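Leucine aminopeptidase (Legionella pneumophila, PDB 5GNE) is a zinc-dependent aminopeptidase of the M28 family that probably removes single residues, leucine among them, from the N termini of peptides. Local coordinates at residues Y285-T291 / K327-P331; Q108-I114 / E214-V218; K142-D146 / V157-F161. Residues are numbered along the deposited sequence.

Contact 1 of 3, residues Y285-T291 / K327-P331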
loop_
_atom_site.group_PDB
_atom_site.type_symbol
_atom_site.label_atom_id
_atom_site.label_comp_id
_atom_site.label_asym_id
_atom_site.label_seq_id
_atom_site.Cartn_x
_atom_site.Cartn_y
_atom_site.Cartn_z
ATOM N N TYR A 285 -4.134 12.629 4.386
ATOM C CA TYR A 285 -4.730 11.316 4.463
ATOM C C TYR A 285 -3.850 10.323 5.219
ATOM O O TYR A 285 -3.902 9.127 4.972
ATOM C CB TYR A 285 -5.061 10.799 3.060
ATOM C CG TYR A 285 -6.480 11.114 2.660
ATOM C CD1 TYR A 285 -7.518 10.235 2.980
ATOM C CD2 TYR A 285 -6.795 12.280 1.989
ATOM C CE1 TYR A 285 -8.827 10.512 2.633
ATOM C CE2 TYR A 285 -8.101 12.569 1.642
ATOM C CZ TYR A 285 -9.110 11.680 1.967
ATOM O OH TYR A 285 -10.408 11.961 1.621
ATOM N N VAL A 286 -3.067 10.846 6.159
ATOM C CA VAL A 286 -2.204 10.054 7.044
ATOM C C VAL A 286 -2.373 10.590 8.451
ATOM O O VAL A 286 -2.938 11.653 8.633
ATOM C CB VAL A 286 -0.709 10.121 6.649
ATOM C CG1 VAL A 286 -0.466 9.391 5.336
ATOM C CG2 VAL A 286 -0.258 11.575 6.533
ATOM N N ASP A 287 -1.920 9.839 9.443
ATOM C CA ASP A 287 -1.898 10.298 10.831
ATOM C C ASP A 287 -0.693 11.190 11.046
ATOM O O ASP A 287 0.436 10.780 10.763
ATOM C CB ASP A 287 -1.826 9.119 11.802
ATOM C CG ASP A 287 -2.000 9.536 13.248
ATOM O OD1 ASP A 287 -1.021 9.504 14.022
ATOM O OD2 ASP A 287 -3.137 9.882 13.616
ATOM N N LYS A 288 -0.916 12.397 11.551
ATOM C CA LYS A 288 0.183 13.332 11.766
ATOM C C LYS A 288 1.106 12.847 12.861
ATOM O O LYS A 288 2.311 12.908 12.697
ATOM C CB LYS A 288 -0.363 14.730 12.116
ATOM C CG LYS A 288 0.670 15.861 12.328
ATOM C CD LYS A 288 1.497 16.184 11.090
ATOM C CE LYS A 288 2.484 17.350 11.327
ATOM N NZ LYS A 288 1.828 18.698 11.529
ATOM N N GLY A 289 0.547 12.254 13.912
ATOM C CA GLY A 289 1.336 11.649 14.978
ATOM C C GLY A 289 2.259 10.534 14.506
ATOM O O GLY A 289 3.455 10.566 14.756
ATOM N N LEU A 290 1.699 9.553 13.810
ATOM C CA LEU A 290 2.478 8.459 13.242
ATOM C C LEU A 290 3.519 8.979 12.242
ATOM O O LEU A 290 4.614 8.420 12.115
ATOM C CB LEU A 290 1.551 7.438 12.568
ATOM C CG LEU A 290 2.073 6.014 12.344
ATOM C CD1 LEU A 290 2.590 5.425 13.655
ATOM C CD2 LEU A 290 0.994 5.101 11.744
ATOM N N THR A 291 3.163 10.037 11.520
ATOM C CA THR A 291 4.075 10.643 10.541
ATOM C C THR A 291 5.248 11.381 11.189
ATOM O O THR A 291 6.384 11.259 10.720
ATOM C CB THR A 291 3.313 11.598 9.595
ATOM O OG1 THR A 291 2.297 10.851 8.902
ATOM C CG2 THR A 291 4.257 12.239 8.580
ATOM N N LYS A 327 -4.757 4.531 12.016
ATOM C CA LYS A 327 -3.606 5.428 11.886
ATOM C C LYS A 327 -2.612 4.936 10.853
ATOM O O LYS A 327 -2.219 3.785 10.822
ATOM C CB LYS A 327 -2.920 5.620 13.229
ATOM C CG LYS A 327 -3.776 6.422 14.211
ATOM C CD LYS A 327 -3.110 6.507 15.566
ATOM C CE LYS A 327 -3.861 7.403 16.514
ATOM N NZ LYS A 327 -2.993 7.719 17.673
ATOM N N THR A 328 -2.148 5.862 10.048
ATOM C CA THR A 328 -1.512 5.566 8.796
ATOM C C THR A 328 -0.294 6.433 8.569
ATOM O O THR A 328 -0.306 7.606 8.883
ATOM C CB THR A 328 -2.560 5.763 7.686
ATOM O OG1 THR A 328 -3.187 4.504 7.392
ATOM C CG2 THR A 328 -1.993 6.339 6.449
ATOM N N THR A 329 0.774 5.844 8.049
ATOM C CA THR A 329 1.911 6.632 7.575
ATOM C C THR A 329 2.407 6.101 6.225
ATOM O O THR A 329 2.315 4.900 5.951
ATOM C CB THR A 329 3.066 6.636 8.595
ATOM O OG1 THR A 329 4.118 7.470 8.102
ATOM C CG2 THR A 329 3.629 5.247 8.794
ATOM N N TYR A 330 2.922 6.988 5.384
ATOM C CA TYR A 330 3.292 6.630 4.011
ATOM C C TYR A 330 4.611 7.284 3.565
ATOM O O TYR A 330 4.617 8.412 3.083
ATOM C CB TYR A 330 2.124 6.993 3.063
ATOM C CG TYR A 330 2.305 6.736 1.565
ATOM C CD1 TYR A 330 3.341 5.948 1.055
ATOM C CD2 TYR A 330 1.418 7.290 0.661
ATOM C CE1 TYR A 330 3.486 5.753 -0.317
ATOM C CE2 TYR A 330 1.549 7.096 -0.703
ATOM C CZ TYR A 330 2.582 6.336 -1.182
ATOM O OH TYR A 330 2.673 6.148 -2.541
ATOM N N PRO A 331 5.746 6.588 3.756
ATOM C CA PRO A 331 7.016 7.101 3.205
ATOM C C PRO A 331 7.114 6.847 1.691
ATOM O O PRO A 331 6.774 5.752 1.224
ATOM C CB PRO A 331 8.077 6.308 3.977
ATOM C CG PRO A 331 7.400 4.991 4.282
ATOM C CD PRO A 331 5.932 5.330 4.511
HETATM O O HOH W 1 3.049 9.706 6.177
#

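Contact 2 of 3, residues Q108-I114 / E214-V218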
loop_
_atom_site.group_PDB
_atom_site.type_symbol
_atom_site.label_atom_id
_atom_site.label_comp_id
_atom_site.label_asym_id
_atom_site.label_seq_id
_atom_site.Cartn_x
_atom_site.Cartn_y
_atom_site.Cartn_z
ATOM N N GLN A 108 21.326 -7.135 9.629
ATOM C CA GLN A 108 20.860 -8.327 8.943
ATOM C C GLN A 108 20.190 -8.041 7.606
ATOM O O GLN A 108 19.773 -8.963 6.914
ATOM C CB GLN A 108 19.911 -9.098 9.842
ATOM C CG GLN A 108 20.545 -9.471 11.148
ATOM C CD GLN A 108 20.018 -10.779 11.677
ATOM O OE1 GLN A 108 18.977 -10.820 12.339
ATOM N NE2 GLN A 108 20.716 -11.872 11.361
ATOM N N ILE A 109 20.091 -6.776 7.220
ATOM C CA ILE A 109 19.516 -6.477 5.921
ATOM C C ILE A 109 20.408 -7.010 4.828
ATOM O O ILE A 109 21.596 -6.685 4.781
ATOM C CB ILE A 109 19.324 -4.984 5.674
ATOM C CG1 ILE A 109 18.264 -4.417 6.628
ATOM C CG2 ILE A 109 18.935 -4.745 4.221
ATOM C CD1 ILE A 109 18.305 -2.880 6.717
ATOM N N ASP A 110 19.830 -7.860 3.985
ATOM C CA ASP A 110 20.518 -8.449 2.851
ATOM C C ASP A 110 20.043 -7.818 1.531
ATOM O O ASP A 110 19.064 -8.270 0.932
ATOM C CB ASP A 110 20.306 -9.970 2.848
ATOM C CG ASP A 110 21.125 -10.681 1.769
ATOM O OD1 ASP A 110 21.787 -9.996 0.961
ATOM O OD2 ASP A 110 21.123 -11.932 1.738
ATOM N N PRO A 111 20.733 -6.765 1.072
ATOM C CA PRO A 111 20.395 -6.055 -0.168
ATOM C C PRO A 111 20.232 -6.952 -1.408
ATOM O O PRO A 111 19.417 -6.662 -2.290
ATOM C CB PRO A 111 21.577 -5.102 -0.349
ATOM C CG PRO A 111 22.043 -4.840 1.019
ATOM C CD PRO A 111 21.875 -6.144 1.758
ATOM N N ALA A 112 21.002 -8.027 -1.483
ATOM C CA ALA A 112 20.879 -8.946 -2.609
ATOM C C ALA A 112 19.502 -9.617 -2.620
ATOM O O ALA A 112 18.911 -9.844 -3.680
ATOM C CB ALA A 112 21.980 -9.993 -2.565
ATOM N N LYS A 113 18.985 -9.911 -1.431
ATOM C CA LYS A 113 17.721 -10.614 -1.329
ATOM C C LYS A 113 16.604 -9.671 -1.784
ATOM O O LYS A 113 15.668 -10.092 -2.485
ATOM C CB LYS A 113 17.494 -11.065 0.109
ATOM C CG LYS A 113 18.312 -12.271 0.587
ATOM C CD LYS A 113 17.603 -13.600 0.490
ATOM C CE LYS A 113 18.456 -14.687 1.135
ATOM N NZ LYS A 113 17.680 -15.932 1.366
ATOM N N ILE A 114 16.725 -8.395 -1.409
ATOM C CA ILE A 114 15.845 -7.345 -1.927
ATOM C C ILE A 114 15.831 -7.329 -3.448
ATOM O O ILE A 114 14.773 -7.421 -4.074
ATOM C CB ILE A 114 16.243 -5.926 -1.441
ATOM C CG1 ILE A 114 16.132 -5.785 0.077
ATOM C CG2 ILE A 114 15.352 -4.874 -2.063
ATOM C CD1 ILE A 114 16.422 -4.365 0.560
ATOM N N GLU A 214 11.700 -8.303 2.597
ATOM C CA GLU A 214 12.947 -8.281 3.369
ATOM C C GLU A 214 12.716 -7.981 4.861
ATOM O O GLU A 214 13.377 -8.559 5.743
ATOM C CB GLU A 214 13.941 -7.282 2.768
ATOM C CG GLU A 214 15.317 -7.254 3.449
ATOM C CD GLU A 214 16.014 -8.619 3.535
ATOM O OE1 GLU A 214 15.627 -9.559 2.805
ATOM O OE2 GLU A 214 16.975 -8.743 4.330
ATOM N N MET A 215 11.828 -7.040 5.143
ATOM C CA MET A 215 11.464 -6.748 6.532
ATOM C C MET A 215 10.984 -8.009 7.246
ATOM O O MET A 215 11.470 -8.350 8.335
ATOM C CB MET A 215 10.394 -5.681 6.571
ATOM C CG MET A 215 10.960 -4.282 6.344
ATOM S SD MET A 215 9.591 -3.188 5.957
ATOM C CE MET A 215 8.721 -3.274 7.522
ATOM N N ALA A 216 10.095 -8.745 6.585
ATOM C CA ALA A 216 9.587 -10.016 7.120
ATOM C C ALA A 216 10.718 -11.003 7.352
ATOM O O ALA A 216 10.754 -11.697 8.360
ATOM C CB ALA A 216 8.537 -10.629 6.191
ATOM N N ARG A 217 11.645 -11.073 6.419
ATOM C CA ARG A 217 12.695 -12.055 6.542
ATOM C C ARG A 217 13.691 -11.699 7.641
ATOM O O ARG A 217 14.114 -12.562 8.409
ATOM C CB ARG A 217 13.449 -12.160 5.225
ATOM C CG ARG A 217 14.556 -13.216 5.213
ATOM C CD ARG A 217 15.483 -13.036 4.004
ATOM N NE ARG A 217 16.396 -11.922 4.237
ATOM C CZ ARG A 217 17.398 -11.953 5.115
ATOM N NH1 ARG A 217 17.630 -13.053 5.816
ATOM N NH2 ARG A 217 18.176 -10.889 5.283
ATOM N N VAL A 218 14.050 -10.426 7.733
ATOM C CA VAL A 218 14.832 -9.956 8.867
ATOM C C VAL A 218 14.171 -10.276 10.212
ATOM O O VAL A 218 14.808 -10.839 11.102
ATOM C CB VAL A 218 15.109 -8.456 8.752
ATOM C CG1 VAL A 218 15.719 -7.934 10.044
ATOM C CG2 VAL A 218 16.047 -8.212 7.578
#

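Contact 3 of 3, residues K142-D146 / V157-F161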
loop_
_atom_site.group_PDB
_atom_site.type_symbol
_atom_site.label_atom_id
_atom_site.label_comp_id
_atom_site.label_asym_id
_atom_site.label_seq_id
_atom_site.Cartn_x
_atom_site.Cartn_y
_atom_site.Cartn_z
ATOM N N LYS A 142 2.587 -15.232 -1.177
ATOM C CA LYS A 142 2.091 -16.026 -0.051
ATOM C C LYS A 142 3.090 -17.122 0.262
ATOM O O LYS A 142 3.444 -17.371 1.414
ATOM C CB LYS A 142 0.713 -16.628 -0.354
ATOM C CG LYS A 142 0.024 -17.181 0.901
ATOM C CD LYS A 142 -1.150 -18.107 0.604
ATOM C CE LYS A 142 -1.765 -18.625 1.899
ATOM N NZ LYS A 142 -0.938 -19.710 2.517
ATOM N N GLN A 143 3.524 -17.789 -0.786
ATOM C CA GLN A 143 4.444 -18.900 -0.644
ATOM C C GLN A 143 5.817 -18.439 -0.147
ATOM O O GLN A 143 6.467 -19.160 0.613
ATOM C CB GLN A 143 4.533 -19.643 -1.970
ATOM C CG GLN A 143 5.785 -20.423 -2.182
ATOM C CD GLN A 143 5.879 -20.880 -3.609
ATOM O OE1 GLN A 143 5.070 -21.690 -4.063
ATOM N NE2 GLN A 143 6.834 -20.326 -4.350
ATOM N N GLN A 144 6.254 -17.242 -0.552
ATOM C CA GLN A 144 7.506 -16.677 -0.016
ATOM C C GLN A 144 7.420 -16.501 1.500
ATOM O O GLN A 144 8.392 -16.706 2.220
ATOM C CB GLN A 144 7.844 -15.328 -0.649
ATOM C CG GLN A 144 8.105 -15.355 -2.129
ATOM C CD GLN A 144 9.298 -16.208 -2.495
ATOM O OE1 GLN A 144 9.142 -17.253 -3.118
ATOM N NE2 GLN A 144 10.494 -15.773 -2.102
ATOM N N PHE A 145 6.240 -16.135 1.984
ATOM C CA PHE A 145 6.061 -15.970 3.415
ATOM C C PHE A 145 6.039 -17.336 4.085
ATOM O O PHE A 145 6.802 -17.581 5.019
ATOM C CB PHE A 145 4.765 -15.212 3.733
ATOM C CG PHE A 145 4.518 -15.032 5.209
ATOM C CD1 PHE A 145 5.038 -13.935 5.879
ATOM C CD2 PHE A 145 3.785 -15.971 5.934
ATOM C CE1 PHE A 145 4.819 -13.772 7.254
ATOM C CE2 PHE A 145 3.563 -15.815 7.302
ATOM C CZ PHE A 145 4.083 -14.719 7.960
ATOM N N ASP A 146 5.179 -18.224 3.591
ATOM C CA ASP A 146 5.050 -19.571 4.141
ATOM C C ASP A 146 6.399 -20.277 4.219
ATOM O O ASP A 146 6.747 -20.873 5.251
ATOM C CB ASP A 146 4.079 -20.404 3.301
ATOM C CG ASP A 146 2.700 -19.797 3.221
ATOM O OD1 ASP A 146 2.326 -19.032 4.138
ATOM O OD2 ASP A 146 1.994 -20.083 2.228
ATOM N N VAL A 157 2.611 -18.047 13.177
ATOM C CA VAL A 157 2.294 -17.286 11.980
ATOM C C VAL A 157 0.946 -17.646 11.367
ATOM O O VAL A 157 0.278 -18.583 11.798
ATOM C CB VAL A 157 3.359 -17.492 10.888
ATOM C CG1 VAL A 157 4.699 -17.033 11.377
ATOM C CG2 VAL A 157 3.422 -18.966 10.488
ATOM N N GLU A 158 0.542 -16.854 10.380
ATOM C CA GLU A 158 -0.656 -17.135 9.610
ATOM C C GLU A 158 -0.516 -16.482 8.235
ATOM O O GLU A 158 0.195 -15.469 8.095
ATOM C CB GLU A 158 -1.861 -16.607 10.361
ATOM C CG GLU A 158 -3.138 -17.372 10.190
ATOM C CD GLU A 158 -4.248 -16.761 11.030
ATOM O OE1 GLU A 158 -3.928 -15.970 11.953
ATOM O OE2 GLU A 158 -5.431 -17.094 10.793
ATOM N N SER A 159 -1.110 -17.088 7.208
ATOM C CA SER A 159 -1.212 -16.438 5.893
ATOM C C SER A 159 -2.494 -16.862 5.190
ATOM O O SER A 159 -2.836 -18.033 5.176
ATOM C CB SER A 159 0.011 -16.738 5.018
ATOM O OG SER A 159 0.023 -18.085 4.582
ATOM N N TYR A 160 -3.215 -15.901 4.620
ATOM C CA TYR A 160 -4.432 -16.212 3.874
ATOM C C TYR A 160 -4.709 -15.250 2.748
ATOM O O TYR A 160 -4.275 -14.103 2.776
ATOM C CB TYR A 160 -5.633 -16.255 4.802
ATOM C CG TYR A 160 -5.741 -15.088 5.741
ATOM C CD1 TYR A 160 -4.992 -15.048 6.916
ATOM C CD2 TYR A 160 -6.602 -14.031 5.480
ATOM C CE1 TYR A 160 -5.102 -13.979 7.801
ATOM C CE2 TYR A 160 -6.720 -12.968 6.359
ATOM C CZ TYR A 160 -5.974 -12.944 7.518
ATOM O OH TYR A 160 -6.090 -11.886 8.399
ATOM N N PHE A 161 -5.431 -15.729 1.744
ATOM C CA PHE A 161 -5.961 -14.869 0.708
ATOM C C PHE A 161 -7.174 -14.124 1.201
ATOM O O PHE A 161 -7.962 -14.657 1.968
ATOM C CB PHE A 161 -6.309 -15.675 -0.526
ATOM C CG PHE A 161 -5.130 -16.322 -1.142
ATOM C CD1 PHE A 161 -4.161 -15.555 -1.763
ATOM C CD2 PHE A 161 -4.960 -17.702 -1.074
ATOM C CE1 PHE A 161 -3.043 -16.145 -2.330
ATOM C CE2 PHE A 161 -3.837 -18.308 -1.639
ATOM C CZ PHE A 161 -2.877 -17.528 -2.270
#

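Contact 1 of 3, residues Y285-T291 / K327-P331
This is a buried packing of a helix start against an inner strand of the mixed sheet in the zinc peptidase domain: the turn leading into helix 288-302 lies against the beginning of strand 328-332. One backbone hydrogen bond joins them, Asp-287 N to Thr-328 O at 2.8 Å. The same aspartate is the N-cap of the helix, its OD1 accepting from Leu-290 N at 2.7 Å, so backbone and side chain of one residue fix both the strand and the helix start. Before it, Val-286 packs its CG1 on Thr-328 CG2 (3.6 Å) and Tyr-330 CB (4.2 Å). After it, Leu-290 reaches over the strand, CD2 lying 3.6 Å from Lys-327 O and CG 3.9 Å from Thr-329 CB, with Phe-368 of helix 355-373 beside it. A water links Thr-291 OG1 (3.0 Å) to Tyr-330 N (2.8 Å), while Thr-329 OG1 pairs with Thr-294 one turn further along the helix. Tyr-330 turns its ring away from the helix, and its OH is hydrogen-bonded to the backbone O of Asp-266, a zinc ligand. A helix start packed on an inner strand, with a strand tyrosine beside the metal site, belongs to the layered alpha/beta architecture of M28 zinc exopeptidases.

Contact 2 of 3, residues Q108-I114 / E214-V218
Two helices of the alpha/beta peptidase fold meet here: the N-cap turn that opens helix 111-123 packs beside helix 202-221, and an i to i+3 salt bridge faces the turn. Glu-214, with the largest buried area, points at the 108-114 segment and lays its CG 3.8 Å from Ile-114 CG1. Its carboxylate holds Arg-217 by two bonds, OE1 to NE at 2.9 Å and OE2 to NH2 at 2.6 Å. Arg-217 is next in buried area; its guanidinium edge meets the carbonyl of Gln-108, NH2 to O at 3.0 Å in a weak hydrogen bond, and NH2 lies 3.4 Å from Asp-110 CB. Gln-108 and Val-218 close the other end, with CB 4.4 Å from CG1, while Leu-366 of helix 355-373 touches Val-218 as well. Asp-110 caps its own helix through a weak bond from Ala-112 N to OD1. Its backbone amide serves the other segment, Asp-110 N donating to Glu-214 OE2 at 3.0 Å and a nearly straight 175°.

Contact 3 of 3, residues K142-D146 / V157-F161
Val-157 opens the strand with its CB at the edge of the Phe-145 ring, 4.0 Å from CE2, an apolar contact that also has Phe-220 of helix 202-221 nearby: that ring meets Phe-145 with planes about 55° apart, and Val-157 touches it too. Glu-158 directs its side chain away from the helix, so its share is backbone, with its O 3.5 Å from Phe-145 CE2. Ser-159 is the centre of the contact. Its CB lies 4.0 Å from Phe-145 CD2, and its OG takes part in two hydrogen bonds, donating to Asp-146 OD1 at 2.5 Å and accepting from Lys-142 NZ at 2.8 Å. Lys-142 and Asp-146 stand one turn apart on the helix and form a salt bridge of their own, NZ to OD2 at 3.0 Å, so a serine hydroxyl from the strand completes a small polar ring with an i to i+4 ion pair. Tyr-160 again points away, as expected from the alternation of a strand, and only its backbone is near, CA 4.1 Å from Lys-142 CE. Phe-161 ends the walk: its ring swings back so that CZ lies 3.4 Å from Lys-142 CD, against the aliphatic part of that long side chain. Strand 157-164 is the outermost strand on this side of the mixed sheet, bonded through Glu-158 and Tyr-160 to strand 170-177. The short segments run nearly antiparallel, at 168° with axes 9.1 Å apart, the geometry of an alpha-beta hairpin in which helix 132-151 turns back into an edge strand and packs on one face of the sheet.

How the contacts relate
From the N terminus, the chain passes the small antiparallel sheet and reaches 108-114, the first half of contact 2. Helix 111-123 is followed by helix 132-151, and contact 3 then closes a short loop of 10 residues as the chain turns back into edge strand 157-164. That loop is nested inside the one of 99 residues that contact 2 closes at helix 202-221. Contact 1 comes later, in series with both, with 35 residues between its segments. Contacts 1 and 3 reach the same mixed sheet, at an inner and an outermost strand, their centres about 26 Å apart; contact 2 joins two helices, its nearest atoms about 5 Å from contact 3.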